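Local structure of short-chain dehydrogenase/reductase SDR (Burkholderia phymatum, 5IG2) at residues His128-Arg131 with Val132-Ile136; Pro264-Leu267 with Ala268-Leu272. The protein binds NAD and probably acts as an oxidoreductase on CH-OH groups, as a member of the short-chain dehydrogenase/reductase family. All coordinates share one frame; numbering follows the deposited sequence. Where two conformers were deposited one is given.

Contact 1: His128-Arg131 with Val132-Ile136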
ATOM      1  N   HIS B 128      31.521  16.300  52.829  1.00 13.15           N
ATOM      2  CA  HIS B 128      30.857  15.331  53.693  1.00 13.57           C
ATOM      3  C   HIS B 128      31.110  13.910  53.203  1.00 15.66           C
ATOM      4  O   HIS B 128      31.342  13.000  54.007  1.00 18.01           O
ATOM      5  CB  HIS B 128      29.355  15.589  53.751  1.00 15.01           C
ATOM      6  CG  HIS B 128      28.967  16.879  54.397  1.00 19.73           C
ATOM      7  ND1 HIS B 128      29.564  17.353  55.545  1.00 22.99           N
ATOM      8  CD2 HIS B 128      28.001  17.775  54.078  1.00 20.81           C
ATOM      9  CE1 HIS B 128      28.997  18.497  55.892  1.00 25.35           C
ATOM     10  NE2 HIS B 128      28.040  18.772  55.024  1.00 22.07           N
ATOM     11  N   GLY B 129      31.045  13.703  51.883  1.00 14.41           N
ATOM     12  CA  GLY B 129      31.307  12.381  51.333  1.00 15.48           C
ATOM     13  C   GLY B 129      32.676  11.860  51.727  1.00 16.87           C
ATOM     14  O   GLY B 129      32.809  10.751  52.245  1.00 17.43           O
ATOM     15  N   VAL B 130      33.708  12.677  51.524  1.00 14.58           N
ATOM     16  CA  VAL B 130      35.061  12.273  51.896  1.00 13.28           C
ATOM     17  C   VAL B 130      35.157  12.032  53.396  1.00 18.18           C
ATOM     18  O   VAL B 130      35.672  11.000  53.847  1.00 18.11           O
ATOM     19  CB  VAL B 130      36.070  13.334  51.433  1.00 13.77           C
ATOM     20  CG1 VAL B 130      37.445  13.099  52.088  1.00 16.55           C
ATOM     21  CG2 VAL B 130      36.152  13.336  49.909  1.00 14.77           C
ATOM     22  N   ARG B 131      34.653  12.980  54.191  1.00 19.09           N
ATOM     23  CA  ARG B 131      34.763  12.882  55.647  1.00 19.94           C
ATOM     24  C   ARG B 131      34.066  11.639  56.186  1.00 19.34           C
ATOM     25  O   ARG B 131      34.578  10.976  57.096  1.00 19.61           O
ATOM     26  CB  ARG B 131      34.180  14.141  56.298  1.00 19.75           C
ATOM     27  CG  ARG B 131      34.175  14.113  57.814  1.00 20.20           C
ATOM     28  CD  ARG B 131      33.601  15.400  58.381  1.00 19.58           C
ATOM     29  NE  ARG B 131      32.274  15.690  57.856  1.00 18.69           N
ATOM     30  CZ  ARG B 131      31.159  15.112  58.288  1.00 19.34           C
ATOM     31  NH1 ARG B 131      31.220  14.198  59.254  1.00 20.21           N
ATOM     32  NH2 ARG B 131      29.989  15.439  57.750  1.00 18.85           N
ATOM     33  N   VAL B 132      32.899  11.309  55.643  1.00 18.40           N
ATOM     34  CA  VAL B 132      32.129  10.189  56.166  1.00 21.10           C
ATOM     35  C   VAL B 132      32.680   8.859  55.666  1.00 18.90           C
ATOM     36  O   VAL B 132      32.848   7.909  56.440  1.00 19.43           O
ATOM     37  CB  VAL B 132      30.642  10.355  55.806  1.00 20.58           C
ATOM     38  CG1 VAL B 132      29.894   9.057  56.057  1.00 16.60           C
ATOM     39  CG2 VAL B 132      30.032  11.509  56.622  1.00 20.35           C
ATOM     40  N   PHE B 133      32.976   8.766  54.373  1.00 16.23           N
ATOM     41  CA  PHE B 133      33.251   7.461  53.779  1.00 19.07           C
ATOM     42  C   PHE B 133      34.730   7.089  53.775  1.00 19.11           C
ATOM     43  O   PHE B 133      35.053   5.892  53.829  1.00 20.92           O
ATOM     44  CB  PHE B 133      32.715   7.409  52.343  1.00 18.03           C
ATOM     45  CG  PHE B 133      31.220   7.306  52.255  1.00 17.38           C
ATOM     46  CD1 PHE B 133      30.597   6.070  52.268  1.00 16.74           C
ATOM     47  CD2 PHE B 133      30.437   8.449  52.149  1.00 17.82           C
ATOM     48  CE1 PHE B 133      29.214   5.976  52.172  1.00 18.76           C
ATOM     49  CE2 PHE B 133      29.051   8.359  52.063  1.00 15.04           C
ATOM     50  CZ  PHE B 133      28.444   7.124  52.072  1.00 16.45           C
ATOM     51  N   ALA B 134      35.642   8.064  53.688  1.00 18.18           N
ATOM     52  CA  ALA B 134      37.062   7.711  53.710  1.00 19.24           C
ATOM     53  C   ALA B 134      37.447   6.914  54.950  1.00 21.16           C
ATOM     54  O   ALA B 134      38.143   5.896  54.801  1.00 22.58           O
ATOM     55  CB  ALA B 134      37.937   8.960  53.552  1.00 18.22           C
ATOM     56  N   PRO B 135      37.033   7.278  56.176  1.00 22.19           N
ATOM     57  CA  PRO B 135      37.383   6.424  57.327  1.00 24.11           C
ATOM     58  C   PRO B 135      36.820   5.022  57.212  1.00 25.83           C
ATOM     59  O   PRO B 135      37.490   4.051  57.594  1.00 24.96           O
ATOM     60  CB  PRO B 135      36.779   7.170  58.527  1.00 21.81           C
ATOM     61  CG  PRO B 135      36.598   8.563  58.064  1.00 21.92           C
ATOM     62  CD  PRO B 135      36.277   8.468  56.602  1.00 21.91           C
ATOM     63  N   ILE B 136      35.594   4.893  56.701  1.00 21.83           N
ATOM     64  CA  ILE B 136      35.012   3.567  56.505  1.00 24.73           C
ATOM     65  C   ILE B 136      35.878   2.751  55.556  1.00 24.10           C
ATOM     66  O   ILE B 136      36.221   1.598  55.834  1.00 26.65           O
ATOM     67  CB  ILE B 136      33.569   3.686  55.982  1.00 23.13           C
ATOM     68  CG1 ILE B 136      32.678   4.387  57.006  1.00 22.13           C
ATOM     69  CG2 ILE B 136      33.012   2.320  55.628  1.00 24.76           C
ATOM     70  CD1 ILE B 136      31.351   4.845  56.423  1.00 19.64           C
TER
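V132 N donates to H128 O at 2.8 Å, and two more i to i+4 bonds follow along helix 112-140. F133 N reaches G129 O at 2.9 Å, and A134 N reaches V130 O at 2.9 Å. The series breaks at P135. Its ring nitrogen has no hydrogen to give, and CD sits 3.1 Å from R131 O where a donor would otherwise stand. The helix is kinked here. R131 folds back along the helix, with its chain bent at chi3 (55°). The turn brings the guanidinium beside the H128 ring, edge to edge, with ND1 and NH2 3.0 Å apart. V132 CG2 lies over one guanidinium face, 3.9 Å from NH1. The F133 ring meets G129 O with its edge, CD2 at 3.3 Å. CG1 of V132 lies over one face of the same ring, toward its rim. On another side of the helix, V130 CG1 and A134 CB are 4.4 Å apart. V132 and F133 pack on helix 75-89, and F133 also touches L95 of strand 94-97. V130 and A134 both pack on W108 of the second subunit, and H128 and R131 on its A112 and S110. Polar and apolar side chains of this turn thus both face that subunit, and the proline leaves R131 O without the usual backbone donor from the next turn.

Contact 2: Pro264-Leu267 with Ala268-Leu272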
ATOM      1  N   PRO B 264      39.225  15.862  25.951  1.00 18.19           N
ATOM      2  CA  PRO B 264      40.587  16.414  25.882  1.00 18.06           C
ATOM      3  C   PRO B 264      40.719  17.598  24.941  1.00 19.57           C
ATOM      4  O   PRO B 264      41.735  18.302  24.994  1.00 22.93           O
ATOM      5  CB  PRO B 264      41.426  15.222  25.404  1.00 22.53           C
ATOM      6  CG  PRO B 264      40.460  14.388  24.634  1.00 23.85           C
ATOM      7  CD  PRO B 264      39.149  14.513  25.367  1.00 21.59           C
ATOM      8  N   ALA B 265      39.725  17.858  24.094  1.00 17.58           N
ATOM      9  CA  ALA B 265      39.768  19.068  23.288  1.00 22.41           C
ATOM     10  C   ALA B 265      39.867  20.326  24.146  1.00 19.91           C
ATOM     11  O   ALA B 265      40.283  21.374  23.640  1.00 23.60           O
ATOM     12  CB  ALA B 265      38.538  19.137  22.381  1.00 22.83           C
ATOM     13  N   ILE B 266      39.489  20.250  25.427  1.00 13.50           N
ATOM     14  CA  ILE B 266      39.587  21.400  26.325  1.00 16.32           C
ATOM     15  C   ILE B 266      41.028  21.822  26.589  1.00 16.34           C
ATOM     16  O   ILE B 266      41.267  22.919  27.102  1.00 15.50           O
ATOM     17  CB  ILE B 266      38.888  21.090  27.670  1.00 16.55           C
ATOM     18  CG1 ILE B 266      38.479  22.377  28.388  1.00 22.81           C
ATOM     19  CG2 ILE B 266      39.787  20.248  28.583  1.00 13.56           C
ATOM     20  CD1 ILE B 266      37.339  23.130  27.697  1.00 26.56           C
ATOM     21  N   LEU B 267      41.999  20.982  26.243  1.00 17.59           N
ATOM     22  CA  LEU B 267      43.364  21.212  26.699  1.00 19.52           C
ATOM     23  C   LEU B 267      43.977  22.479  26.103  1.00 18.33           C
ATOM     24  O   LEU B 267      44.817  23.107  26.753  1.00 16.09           O
ATOM     25  CB  LEU B 267      44.219  19.979  26.396  1.00 21.15           C
ATOM     26  CG  LEU B 267      43.934  18.840  27.384  1.00 24.05           C
ATOM     27  CD1 LEU B 267      44.568  17.532  26.941  1.00 24.29           C
ATOM     28  CD2 LEU B 267      44.406  19.227  28.784  1.00 24.75           C
ATOM     29  N   ALA B 268      43.570  22.895  24.901  1.00 15.93           N
ATOM     30  CA  ALA B 268      44.115  24.141  24.359  1.00 18.06           C
ATOM     31  C   ALA B 268      43.805  25.326  25.271  1.00 16.57           C
ATOM     32  O   ALA B 268      44.683  26.147  25.558  1.00 16.38           O
ATOM     33  CB  ALA B 268      43.581  24.395  22.948  1.00 16.64           C
ATOM     34  N   THR B 269      42.568  25.423  25.759  1.00 12.00           N
ATOM     35  CA  THR B 269      42.245  26.568  26.592  0.72 15.47           C
ATOM     36  C   THR B 269      42.699  26.378  28.033  1.00 15.72           C
ATOM     37  O   THR B 269      42.932  27.377  28.726  1.00 15.89           O
ATOM     38  CB  THR B 269      40.744  26.892  26.538  0.72 20.02           C
ATOM     39  OG1 THR B 269      39.975  25.735  26.887  0.72 20.12           O
ATOM     40  CG2 THR B 269      40.353  27.376  25.139  0.72 21.66           C
ATOM     41  N   VAL B 270      42.878  25.142  28.494  1.00 13.75           N
ATOM     42  CA  VAL B 270      43.517  24.952  29.794  1.00 13.26           C
ATOM     43  C   VAL B 270      44.976  25.399  29.727  1.00 15.77           C
ATOM     44  O   VAL B 270      45.478  26.083  30.629  1.00 15.38           O
ATOM     45  CB  VAL B 270      43.391  23.488  30.247  1.00 12.52           C
ATOM     46  CG1 VAL B 270      44.201  23.257  31.500  1.00 14.71           C
ATOM     47  CG2 VAL B 270      41.930  23.142  30.487  1.00 11.41           C
ATOM     48  N   ARG B 271      45.672  25.043  28.649  1.00 12.78           N
ATOM     49  CA  ARG B 271      47.051  25.486  28.494  1.00 16.08           C
ATOM     50  C   ARG B 271      47.136  27.013  28.474  1.00 20.06           C
ATOM     51  O   ARG B 271      48.064  27.601  29.043  1.00 18.00           O
ATOM     52  CB  ARG B 271      47.647  24.869  27.223  1.00 17.15           C
ATOM     53  CG  ARG B 271      49.091  25.262  26.945  1.00 36.13           C
ATOM     54  CD  ARG B 271      50.085  24.534  27.861  1.00 48.76           C
ATOM     55  NE  ARG B 271      51.324  25.293  28.060  1.00 54.33           N
ATOM     56  CZ  ARG B 271      51.772  25.717  29.245  1.00 55.20           C
ATOM     57  NH1 ARG B 271      51.101  25.447  30.357  1.00 54.19           N
ATOM     58  NH2 ARG B 271      52.906  26.402  29.321  1.00 53.98           N
ATOM     59  N   LEU B 272      46.152  27.673  27.853  1.00 14.34           N
ATOM     60  CA  LEU B 272      46.151  29.134  27.785  1.00 13.54           C
ATOM     61  C   LEU B 272      46.073  29.750  29.179  1.00 14.87           C
ATOM     62  O   LEU B 272      46.825  30.675  29.508  1.00 12.99           O
ATOM     63  CB  LEU B 272      44.986  29.611  26.910  1.00 12.85           C
ATOM     64  CG  LEU B 272      44.881  31.107  26.629  1.00 16.90           C
ATOM     65  CD1 LEU B 272      46.056  31.588  25.780  1.00 16.07           C
ATOM     66  CD2 LEU B 272      43.561  31.440  25.965  1.00 15.96           C
TER
HETATM   67  O   HOH W   1      40.343  24.163  24.142  1.00 21.19           O
HETATM   68  O   HOH W   2      42.884  20.994  22.788  1.00 39.82           O
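I266 O is the acceptor on which the first turn of helix 267-279 closes. V270 N donates to it at 3.1 Å, in the carbonyl plane and fairly straight (159°). T269 N adds a weak bond to the same oxygen. T269 OG1 also lies 3.1 Å from I266 O. Its chi1 of 55° sets the hydroxyl between the backbone N and the carbonyl carbon, facing back along the helix. One residue on, R271 N donates to L267 O at 2.8 Å. The I266 side chain crosses that of T269 at about a right angle. Its CG2 meets V270 CG2 at 4.1 Å, and its CD1 lies 3.8 Å from T269 OG1. Two waters bridge the start of the helix. Both donate to A265 O; one accepts from T269 N and the other from A268 N, the latter at 2.9 Å. Further out, I266 and T269 pack on L156. The R271 guanidinium turns away to salt bridges with E278 of its own chain and E278 of the second subunit. L267 packs on that second E278 as well. The chemistry is that of a solvated helix start: water serves the early N-H groups, while the arginine ties the helix to the neighbouring subunit.

Contact 1 comes first along the chain, on helix 112-140 between strands 94-97 and 144-149. Contact 2 follows much later, where the loop after strand 259-260 enters helix 267-279. Their centres are about 32 Å apart, their nearest atoms about 22 Å, and they lie on opposite sides of the chain's centre. Both belong to a Rossmann-type fold built on a parallel seven-stranded sheet. Contact 1 is mostly buried beside the central strand 94-97, whereas contact 2 is at the surface, in the chain that follows edge strand 259-260. Each touches the second subunit, so two distant helices take part in the assembly. The side chains of H128 and I266 are about 9 and about 10 Å from the bound NAD.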